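Local coordinates for protein succinate-semialdehyde dehydrogenase (Synechococcus sp., PDB 4ITA) that probably oxidises succinic semialdehyde to succinate with an NADP-type cofactor, as an aldehyde dehydrogenase with a Rossmann-type nucleotide-binding fold, at residues E26-L31 / D198-A203; A86-L91 / P135-F140; V152-H157 / Q183-G188. All blocks are in the same frame, centred on the assembly; numbering follows the deposited sequence.

Interaction 1. Residues E26-L31 / D198-A203; sequences EIDAKL and DPRVKA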
# COMPACT_ATOMS: atom_id res chain seq x y z
N GLU A 26 -14.63 12.63 -23.11
CA GLU A 26 -14.85 11.20 -23.35
C GLU A 26 -14.34 10.35 -22.18
O GLU A 26 -14.97 9.36 -21.81
CB GLU A 26 -14.21 10.78 -24.67
CG GLU A 26 -14.95 11.38 -25.86
CD GLU A 26 -14.28 11.14 -27.20
OE1 GLU A 26 -13.04 11.08 -27.27
OE2 GLU A 26 -15.02 11.03 -28.20
N ILE A 27 -13.20 10.74 -21.61
CA ILE A 27 -12.68 10.06 -20.42
C ILE A 27 -13.68 10.19 -19.28
O ILE A 27 -14.00 9.21 -18.60
CB ILE A 27 -11.31 10.63 -20.01
CG1 ILE A 27 -10.26 10.29 -21.06
CG2 ILE A 27 -10.89 10.09 -18.64
CD1 ILE A 27 -8.96 11.04 -20.87
N ASP A 28 -14.19 11.40 -19.07
CA ASP A 28 -15.18 11.65 -18.03
C ASP A 28 -16.41 10.77 -18.20
O ASP A 28 -16.92 10.21 -17.22
CB ASP A 28 -15.58 13.13 -18.03
CG ASP A 28 -16.51 13.47 -16.90
OD1 ASP A 28 -16.01 13.63 -15.77
OD2 ASP A 28 -17.73 13.57 -17.14
N ALA A 29 -16.88 10.62 -19.44
CA ALA A 29 -18.05 9.79 -19.71
C ALA A 29 -17.77 8.34 -19.36
O ALA A 29 -18.64 7.65 -18.82
CB ALA A 29 -18.46 9.92 -21.16
N LYS A 30 -16.57 7.86 -19.68
CA LYS A 30 -16.22 6.49 -19.33
C LYS A 30 -16.15 6.28 -17.83
O LYS A 30 -16.56 5.24 -17.33
CB LYS A 30 -14.93 6.07 -20.03
CG LYS A 30 -15.13 5.96 -21.55
CD LYS A 30 -14.13 5.04 -22.21
CE LYS A 30 -14.34 4.99 -23.71
NZ LYS A 30 -15.10 3.78 -24.15
N LEU A 31 -15.66 7.27 -17.09
CA LEU A 31 -15.64 7.19 -15.63
C LEU A 31 -17.04 7.23 -15.03
O LEU A 31 -17.33 6.49 -14.09
CB LEU A 31 -14.73 8.27 -15.04
CG LEU A 31 -13.26 8.13 -15.47
CD1 LEU A 31 -12.42 9.27 -14.92
CD2 LEU A 31 -12.68 6.79 -15.04
N ASP A 198 -9.82 12.10 -10.61
CA ASP A 198 -11.27 12.00 -10.64
C ASP A 198 -11.76 11.38 -9.33
O ASP A 198 -11.24 10.36 -8.90
CB ASP A 198 -11.73 11.16 -11.82
CG ASP A 198 -13.23 11.19 -12.00
OD1 ASP A 198 -13.94 10.45 -11.29
OD2 ASP A 198 -13.71 11.99 -12.83
N PRO A 199 -12.76 12.00 -8.70
CA PRO A 199 -13.19 11.50 -7.38
C PRO A 199 -13.75 10.08 -7.40
O PRO A 199 -13.75 9.42 -6.36
CB PRO A 199 -14.28 12.50 -6.96
CG PRO A 199 -14.68 13.21 -8.21
CD PRO A 199 -13.46 13.24 -9.08
N ARG A 200 -14.20 9.60 -8.55
CA ARG A 200 -14.75 8.25 -8.64
C ARG A 200 -13.67 7.18 -8.71
O ARG A 200 -13.92 6.00 -8.43
CB ARG A 200 -15.68 8.15 -9.85
CG ARG A 200 -16.89 9.09 -9.75
CD ARG A 200 -17.55 9.33 -11.09
NE ARG A 200 -16.71 10.17 -11.95
CZ ARG A 200 -17.17 10.86 -12.99
NH1 ARG A 200 -18.46 10.84 -13.29
NH2 ARG A 200 -16.34 11.59 -13.71
N VAL A 201 -12.46 7.57 -9.08
CA VAL A 201 -11.35 6.63 -9.17
C VAL A 201 -10.75 6.47 -7.78
O VAL A 201 -10.37 7.45 -7.14
CB VAL A 201 -10.31 7.11 -10.20
CG1 VAL A 201 -9.07 6.23 -10.18
CG2 VAL A 201 -10.94 7.13 -11.59
N LYS A 202 -10.69 5.23 -7.28
CA LYS A 202 -10.37 4.99 -5.87
C LYS A 202 -8.96 4.48 -5.60
O LYS A 202 -8.48 4.53 -4.46
CB LYS A 202 -11.40 4.03 -5.25
CG LYS A 202 -12.85 4.52 -5.35
CD LYS A 202 -13.05 5.93 -4.78
CE LYS A 202 -14.53 6.29 -4.79
NZ LYS A 202 -14.79 7.70 -4.40
N ALA A 203 -8.29 3.99 -6.64
CA ALA A 203 -7.00 3.35 -6.48
C ALA A 203 -6.33 3.27 -7.83
O ALA A 203 -6.98 3.37 -8.86
CB ALA A 203 -7.18 1.96 -5.90
O HOH W 1 -19.35 12.83 -15.18
O HOH W 2 -13.22 13.26 -15.31
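R200 and D28 meet through a single charged bond that closes a three-residue salt-bridge network. NH2 of R200 donates to OD1 of D28 at 2.9 Å, but the bond is bent, with 138° at the hydrogen. The oxygen lies nearly in the guanidinium plane, whereas the nitrogen stands well above the D28 carboxylate plane; the two flat groups are turned 51° apart. D198 holds the same guanidinium side-on: NE donates to the syn lone pair of D198 OD1 almost straight (175°), and NH2 reaches D198 OD2 at 2.8 Å. D198 OD1 also accepts the backbone N of R200, an Asx turn at the head of the type I turn D198-V201. NH2 therefore serves both acids, and its charge would be expected to ease the approach of D28 OD1 to D198 OD2, 4.1 Å apart. One water bridges these two oxygens, and a second links OD2 of D28 to NH1 of R200.

The apolar part belongs to L31, whose CG stands anti to its carbonyl carbon. Its CB lies over one face of the guanidinium, 3.9 Å from R200 NH2. CD1 meets D198 tip to tip, 3.6 Å from CG, while CD2 touches CG2 of V201 at 3.9 Å.

Farther along the same helix, 24-41, A32 and Q35 touch R200. V201 packs on V195 of helix 192-197 and on I125 of strand 115-129, so the contact ties helix 24-41 to the turn leading into strand 201-207, which runs parallel to strand 115-129.

Interaction 2. Residues A86-L91 / P135-F140; sequences AEKSAL and PFWQVF. With EDO (1,2-ethanediol), chain R.
K88 lays its aliphatic chain across one face of the W137 indole, a CH-pi contact with an off-centre cation-pi component between helices 79-103 and 137-149 of the aldehyde dehydrogenase fold. CG anti to the backbone N (chi1 -162°) starts an extended chain: CG sits 3.6 Å from CZ3, and CE lies over the six-membered ring, 3.8 Å from its centroid. NZ, 4.7 Å from that centroid, donates to the S421 carbonyl, which would help hold the end of the chain. An alanine in place of W137 would probably leave the methylenes of K88 without their flat partner and open a gap between the helices.

Beside this contact the backbones come close, with the CA atoms of S89 and W137 4.9 Å apart. The small S89 is consistent with this closeness: OG packs 3.3 Å from W137 CA and is hydrogen-bonded to the E85 carbonyl one helical turn back, while CB rests 3.6 Å from F140 CD2. The E85 carboxylate accepts the backbone N-H groups of F136 and W137. Q138 touches the bound NADPH. At the indole edge, O2 of a 1,2-ethanediol, probably from the crystallisation liquor, lies near the ring plane and accepts from W137 NE1 at 3.2 Å.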
# COMPACT_ATOMS: atom_id res chain seq x y z
N ALA A 86 -0.80 -15.80 -23.90
CA ALA A 86 -2.25 -15.92 -23.91
C ALA A 86 -2.70 -17.07 -23.00
O ALA A 86 -3.69 -16.96 -22.27
CB ALA A 86 -2.76 -16.14 -25.33
N GLU A 87 -1.95 -18.17 -23.02
CA GLU A 87 -2.25 -19.30 -22.15
C GLU A 87 -2.11 -18.93 -20.67
O GLU A 87 -2.94 -19.32 -19.84
CB GLU A 87 -1.34 -20.48 -22.49
CG GLU A 87 -1.64 -21.12 -23.84
CD GLU A 87 -0.60 -22.15 -24.26
OE1 GLU A 87 -0.87 -22.91 -25.21
OE2 GLU A 87 0.48 -22.19 -23.64
N LYS A 88 -1.07 -18.18 -20.34
CA LYS A 88 -0.86 -17.79 -18.95
C LYS A 88 -1.94 -16.80 -18.50
O LYS A 88 -2.35 -16.81 -17.33
CB LYS A 88 0.54 -17.20 -18.78
CG LYS A 88 1.03 -17.15 -17.36
CD LYS A 88 2.46 -16.64 -17.32
CE LYS A 88 2.99 -16.60 -15.91
NZ LYS A 88 4.46 -16.34 -15.93
N SER A 89 -2.39 -15.95 -19.42
CA SER A 89 -3.52 -15.05 -19.17
C SER A 89 -4.78 -15.84 -18.79
O SER A 89 -5.49 -15.48 -17.85
CB SER A 89 -3.77 -14.17 -20.39
OG SER A 89 -2.66 -13.31 -20.64
N ALA A 90 -5.06 -16.91 -19.53
CA ALA A 90 -6.18 -17.78 -19.19
C ALA A 90 -5.98 -18.37 -17.80
O ALA A 90 -6.93 -18.47 -17.02
CB ALA A 90 -6.33 -18.88 -20.22
N LEU A 91 -4.75 -18.76 -17.50
CA LEU A 91 -4.46 -19.42 -16.23
C LEU A 91 -4.76 -18.52 -15.04
O LEU A 91 -5.30 -18.98 -14.04
CB LEU A 91 -2.99 -19.85 -16.21
CG LEU A 91 -2.54 -20.81 -15.12
CD1 LEU A 91 -3.17 -22.18 -15.34
CD2 LEU A 91 -1.01 -20.89 -15.12
N PRO A 135 1.68 -7.59 -23.10
CA PRO A 135 0.50 -6.75 -23.28
C PRO A 135 -0.82 -7.43 -22.93
O PRO A 135 -1.81 -6.72 -22.74
CB PRO A 135 0.56 -6.36 -24.76
CG PRO A 135 1.28 -7.51 -25.41
CD PRO A 135 2.29 -7.98 -24.39
N PHE A 136 -0.85 -8.76 -22.87
CA PHE A 136 -2.02 -9.49 -22.38
C PHE A 136 -1.85 -9.90 -20.92
O PHE A 136 -2.69 -9.60 -20.07
CB PHE A 136 -2.30 -10.74 -23.23
CG PHE A 136 -3.19 -10.49 -24.42
CD1 PHE A 136 -2.84 -9.56 -25.39
CD2 PHE A 136 -4.36 -11.22 -24.59
CE1 PHE A 136 -3.65 -9.35 -26.50
CE2 PHE A 136 -5.17 -11.01 -25.69
CZ PHE A 136 -4.82 -10.08 -26.65
N TRP A 137 -0.75 -10.59 -20.63
CA TRP A 137 -0.53 -11.15 -19.30
C TRP A 137 -0.59 -10.12 -18.18
O TRP A 137 -1.24 -10.35 -17.17
CB TRP A 137 0.78 -11.95 -19.26
CG TRP A 137 1.36 -12.15 -17.88
CD1 TRP A 137 2.50 -11.60 -17.38
CD2 TRP A 137 0.81 -12.96 -16.84
NE1 TRP A 137 2.70 -12.01 -16.09
CE2 TRP A 137 1.68 -12.85 -15.73
CE3 TRP A 137 -0.32 -13.78 -16.73
CZ2 TRP A 137 1.44 -13.52 -14.53
CZ3 TRP A 137 -0.55 -14.45 -15.54
CH2 TRP A 137 0.32 -14.31 -14.45
N GLN A 138 0.08 -8.98 -18.34
CA GLN A 138 0.07 -8.02 -17.24
C GLN A 138 -1.32 -7.45 -17.01
O GLN A 138 -1.69 -7.12 -15.87
CB GLN A 138 1.05 -6.88 -17.49
CG GLN A 138 2.44 -7.30 -17.91
CD GLN A 138 3.30 -7.67 -16.74
OE1 GLN A 138 2.86 -7.60 -15.60
NE2 GLN A 138 4.55 -8.04 -16.99
N VAL A 139 -2.10 -7.33 -18.07
CA VAL A 139 -3.48 -6.86 -17.93
C VAL A 139 -4.32 -7.89 -17.17
O VAL A 139 -5.00 -7.54 -16.20
CB VAL A 139 -4.12 -6.53 -19.29
CG1 VAL A 139 -5.58 -6.16 -19.10
CG2 VAL A 139 -3.36 -5.40 -19.99
N PHE A 140 -4.27 -9.15 -17.58
CA PHE A 140 -5.05 -10.16 -16.88
C PHE A 140 -4.56 -10.41 -15.46
O PHE A 140 -5.37 -10.73 -14.58
CB PHE A 140 -5.15 -11.44 -17.71
CG PHE A 140 -6.10 -11.31 -18.87
CD1 PHE A 140 -7.48 -11.37 -18.66
CD2 PHE A 140 -5.64 -11.07 -20.15
CE1 PHE A 140 -8.37 -11.23 -19.71
CE2 PHE A 140 -6.52 -10.91 -21.21
CZ PHE A 140 -7.89 -11.00 -20.99
C1 EDO R . 6.74 -11.82 -16.67
O1 EDO R . 6.30 -12.99 -15.98
C2 EDO R . 6.72 -10.64 -15.71
O2 EDO R . 5.37 -10.37 -15.30

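Interaction 3. Residues V152-H157 / Q183-G188; sequences VAVLKH and QTLLIG. With NDP (NADPH dihydro-nicotinamide-adenine-dinucleotide phosphate), chain C.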
# COMPACT_ATOMS: atom_id res chain seq x y z
N VAL A 152 -14.40 -2.37 -10.49
CA VAL A 152 -14.38 -2.17 -11.94
C VAL A 152 -13.04 -1.53 -12.30
O VAL A 152 -12.32 -1.02 -11.42
CB VAL A 152 -15.57 -1.35 -12.45
CG1 VAL A 152 -16.88 -2.02 -12.07
CG2 VAL A 152 -15.51 0.09 -11.94
N ALA A 153 -12.67 -1.58 -13.57
CA ALA A 153 -11.35 -1.14 -13.96
C ALA A 153 -11.35 -0.32 -15.23
O ALA A 153 -12.12 -0.58 -16.16
CB ALA A 153 -10.42 -2.33 -14.12
N VAL A 154 -10.47 0.67 -15.26
CA VAL A 154 -10.14 1.38 -16.49
C VAL A 154 -8.67 1.15 -16.76
O VAL A 154 -7.83 1.27 -15.86
CB VAL A 154 -10.52 2.89 -16.44
CG1 VAL A 154 -12.03 3.05 -16.37
CG2 VAL A 154 -9.85 3.60 -15.25
N LEU A 155 -8.36 0.80 -18.00
CA LEU A 155 -7.00 0.46 -18.42
C LEU A 155 -6.42 1.54 -19.32
O LEU A 155 -7.01 1.86 -20.35
CB LEU A 155 -7.00 -0.85 -19.19
CG LEU A 155 -5.73 -1.21 -19.97
CD1 LEU A 155 -4.54 -1.48 -19.05
CD2 LEU A 155 -5.98 -2.39 -20.90
N LYS A 156 -5.28 2.09 -18.93
CA LYS A 156 -4.46 2.88 -19.84
C LYS A 156 -3.27 2.00 -20.21
O LYS A 156 -2.35 1.80 -19.42
CB LYS A 156 -4.01 4.20 -19.20
CG LYS A 156 -3.17 5.08 -20.13
CD LYS A 156 -1.66 4.95 -19.90
CE LYS A 156 -0.85 5.86 -20.83
NZ LYS A 156 -0.86 5.40 -22.26
N HIS A 157 -3.34 1.43 -21.41
CA HIS A 157 -2.27 0.58 -21.90
C HIS A 157 -1.22 1.44 -22.59
O HIS A 157 -1.42 2.63 -22.82
CB HIS A 157 -2.83 -0.49 -22.86
CG HIS A 157 -2.17 -1.82 -22.73
ND1 HIS A 157 -0.84 -1.97 -22.37
CD2 HIS A 157 -2.64 -3.08 -22.92
CE1 HIS A 157 -0.54 -3.25 -22.33
NE2 HIS A 157 -1.61 -3.95 -22.67
N GLN A 183 -12.96 -1.12 -19.00
CA GLN A 183 -12.89 -0.24 -20.16
C GLN A 183 -11.46 0.09 -20.49
O GLN A 183 -10.70 0.55 -19.64
CB GLN A 183 -13.67 1.06 -19.94
CG GLN A 183 -15.18 0.87 -19.79
CD GLN A 183 -15.88 2.19 -19.51
OE1 GLN A 183 -16.40 2.85 -20.42
NE2 GLN A 183 -15.87 2.60 -18.25
N THR A 184 -11.10 -0.12 -21.75
CA THR A 184 -9.83 0.34 -22.29
C THR A 184 -9.91 1.81 -22.66
O THR A 184 -10.82 2.23 -23.38
CB THR A 184 -9.47 -0.49 -23.51
OG1 THR A 184 -9.06 -1.79 -23.05
CG2 THR A 184 -8.34 0.15 -24.32
N LEU A 185 -8.97 2.59 -22.14
CA LEU A 185 -8.86 4.01 -22.46
C LEU A 185 -7.72 4.21 -23.43
O LEU A 185 -6.55 4.04 -23.07
CB LEU A 185 -8.61 4.84 -21.20
CG LEU A 185 -9.56 4.62 -20.02
CD1 LEU A 185 -9.18 5.54 -18.87
CD2 LEU A 185 -11.01 4.85 -20.42
N LEU A 186 -8.05 4.58 -24.67
CA LEU A 186 -7.03 4.92 -25.65
C LEU A 186 -6.57 6.34 -25.37
O LEU A 186 -7.08 7.30 -25.94
CB LEU A 186 -7.55 4.78 -27.08
CG LEU A 186 -7.89 3.34 -27.50
CD1 LEU A 186 -8.29 3.33 -28.99
CD2 LEU A 186 -6.75 2.38 -27.23
N ILE A 187 -5.64 6.47 -24.43
CA ILE A 187 -5.16 7.78 -23.99
C ILE A 187 -3.65 7.75 -23.78
O ILE A 187 -3.07 6.69 -23.56
CB ILE A 187 -5.85 8.24 -22.67
CG1 ILE A 187 -5.50 7.31 -21.49
CG2 ILE A 187 -7.36 8.38 -22.87
CD1 ILE A 187 -6.08 7.76 -20.15
N GLY A 188 -3.04 8.93 -23.87
CA GLY A 188 -1.61 9.06 -23.69
C GLY A 188 -1.24 9.28 -22.24
O GLY A 188 -2.11 9.47 -21.37
PA NDP C . 7.06 3.09 -19.49
O1A NDP C . 7.09 3.39 -18.02
O2A NDP C . 7.65 4.08 -20.46
O5B NDP C . 5.54 2.85 -19.92
C5B NDP C . 4.67 1.98 -19.18
C4B NDP C . 3.25 2.55 -19.14
O4B NDP C . 3.27 3.78 -18.40
C3B NDP C . 2.70 2.92 -20.52
O3B NDP C . 1.28 2.75 -20.50
C2B NDP C . 3.03 4.39 -20.62
O2B NDP C . 2.18 5.10 -21.52
C1B NDP C . 2.73 4.82 -19.22
N9A NDP C . 3.41 6.06 -18.78
C8A NDP C . 4.66 6.48 -19.07
N7A NDP C . 4.91 7.65 -18.44
C5A NDP C . 3.82 7.96 -17.72
C6A NDP C . 3.40 9.05 -16.82
N6A NDP C . 4.25 10.07 -16.56
N1A NDP C . 2.17 8.98 -16.29
C2A NDP C . 1.32 7.98 -16.54
N3A NDP C . 1.63 6.95 -17.35
C4A NDP C . 2.84 6.91 -17.95
O3 NDP C . 7.75 1.62 -19.59
PN NDP C . 8.67 0.89 -20.71
O1N NDP C . 9.70 1.84 -21.29
O2N NDP C . 7.74 0.12 -21.61
O5D NDP C . 9.46 -0.17 -19.79
C5D NDP C . 8.77 -1.22 -19.15
C4D NDP C . 9.17 -1.28 -17.68
O4D NDP C . 8.21 -2.05 -16.95
C3D NDP C . 10.51 -1.96 -17.46
O3D NDP C . 11.27 -1.24 -16.48
C2D NDP C . 10.07 -3.33 -16.97
O2D NDP C . 11.12 -3.96 -16.24
C1D NDP C . 8.88 -2.99 -16.10
N1N NDP C . 8.07 -4.19 -15.86
C2N NDP C . 7.65 -4.48 -14.62
C3N NDP C . 7.30 -5.79 -14.30
C7N NDP C . 6.80 -6.16 -12.93
O7N NDP C . 5.81 -6.88 -12.85
N7N NDP C . 7.43 -5.70 -11.85
C4N NDP C . 7.44 -6.90 -15.31
C5N NDP C . 7.41 -6.34 -16.66
C6N NDP C . 7.73 -5.01 -16.88
P2B NDP C . 2.66 5.50 -23.00
O1X NDP C . 1.46 6.23 -23.53
O2X NDP C . 3.87 6.38 -22.84
O3X NDP C . 2.95 4.23 -23.75
O HOH W 3 -14.64 0.71 -16.39
O HOH W 4 -5.17 1.70 -23.63
O HOH W 5 -3.07 4.08 -24.90
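L155 is gripped through both its N-H and its C=O by the neighbouring parallel strand: its N donates to Q183 O at 2.9 Å, and its O accepts from L185 N at 2.8 Å. Q183 N to A153 O completes the ladder between strands 152-156 and 182-185, the two strands of a beta-alpha-beta crossover through helix 162-175. Here the packing is close. On one face V154 CB meets L185 CD1 at 3.8 Å; on the other, L155 and T184 lie side by side, pointing the same way, and T184 OG1 bonds to the A165 carbonyl of that helix.

Beyond L185 the strands part and water takes over. One water joins the N of H157 to the O of L185; another spans the carbonyls of H157 and I187. K156 bridges the widening gap. Its CG, anti to the backbone N (chi1 -179°), touches I187 CG1 at 3.5 Å, and NZ donates to I187 O and H157 O, both at 2.9 Å.

The same NZ reaches O1X of the NADPH 2'-phosphate at 2.8 Å and, weakly, its O2B. Two carbonyls thus hold the ammonium where its charge would probably offset that of the phosphate, consistent with a part in recognising NADPH over NADH.

All three contacts are largely buried, but interaction 1 lies farthest from the centre of the chain, about 25 Å out, and relies on a salt-bridge network bridged by two waters. Interaction 2, about 11 Å out, joins two helices through a lysine chain laid on an indole and close serine packing, with no hydrogen bond between its segments. Interaction 3 is a backbone ladder within the sheet that ends at the cofactor. Interactions 1 and 3 reach that same sheet and touch: K30 O accepts from Q183 NE2, and I27 packs on I187. Interactions 2 and 3 meet where H157 NE2 donates to P135 O and V139 packs on L155. Interactions 1 and 2 do not touch each other, but each touches 152-157/183-188.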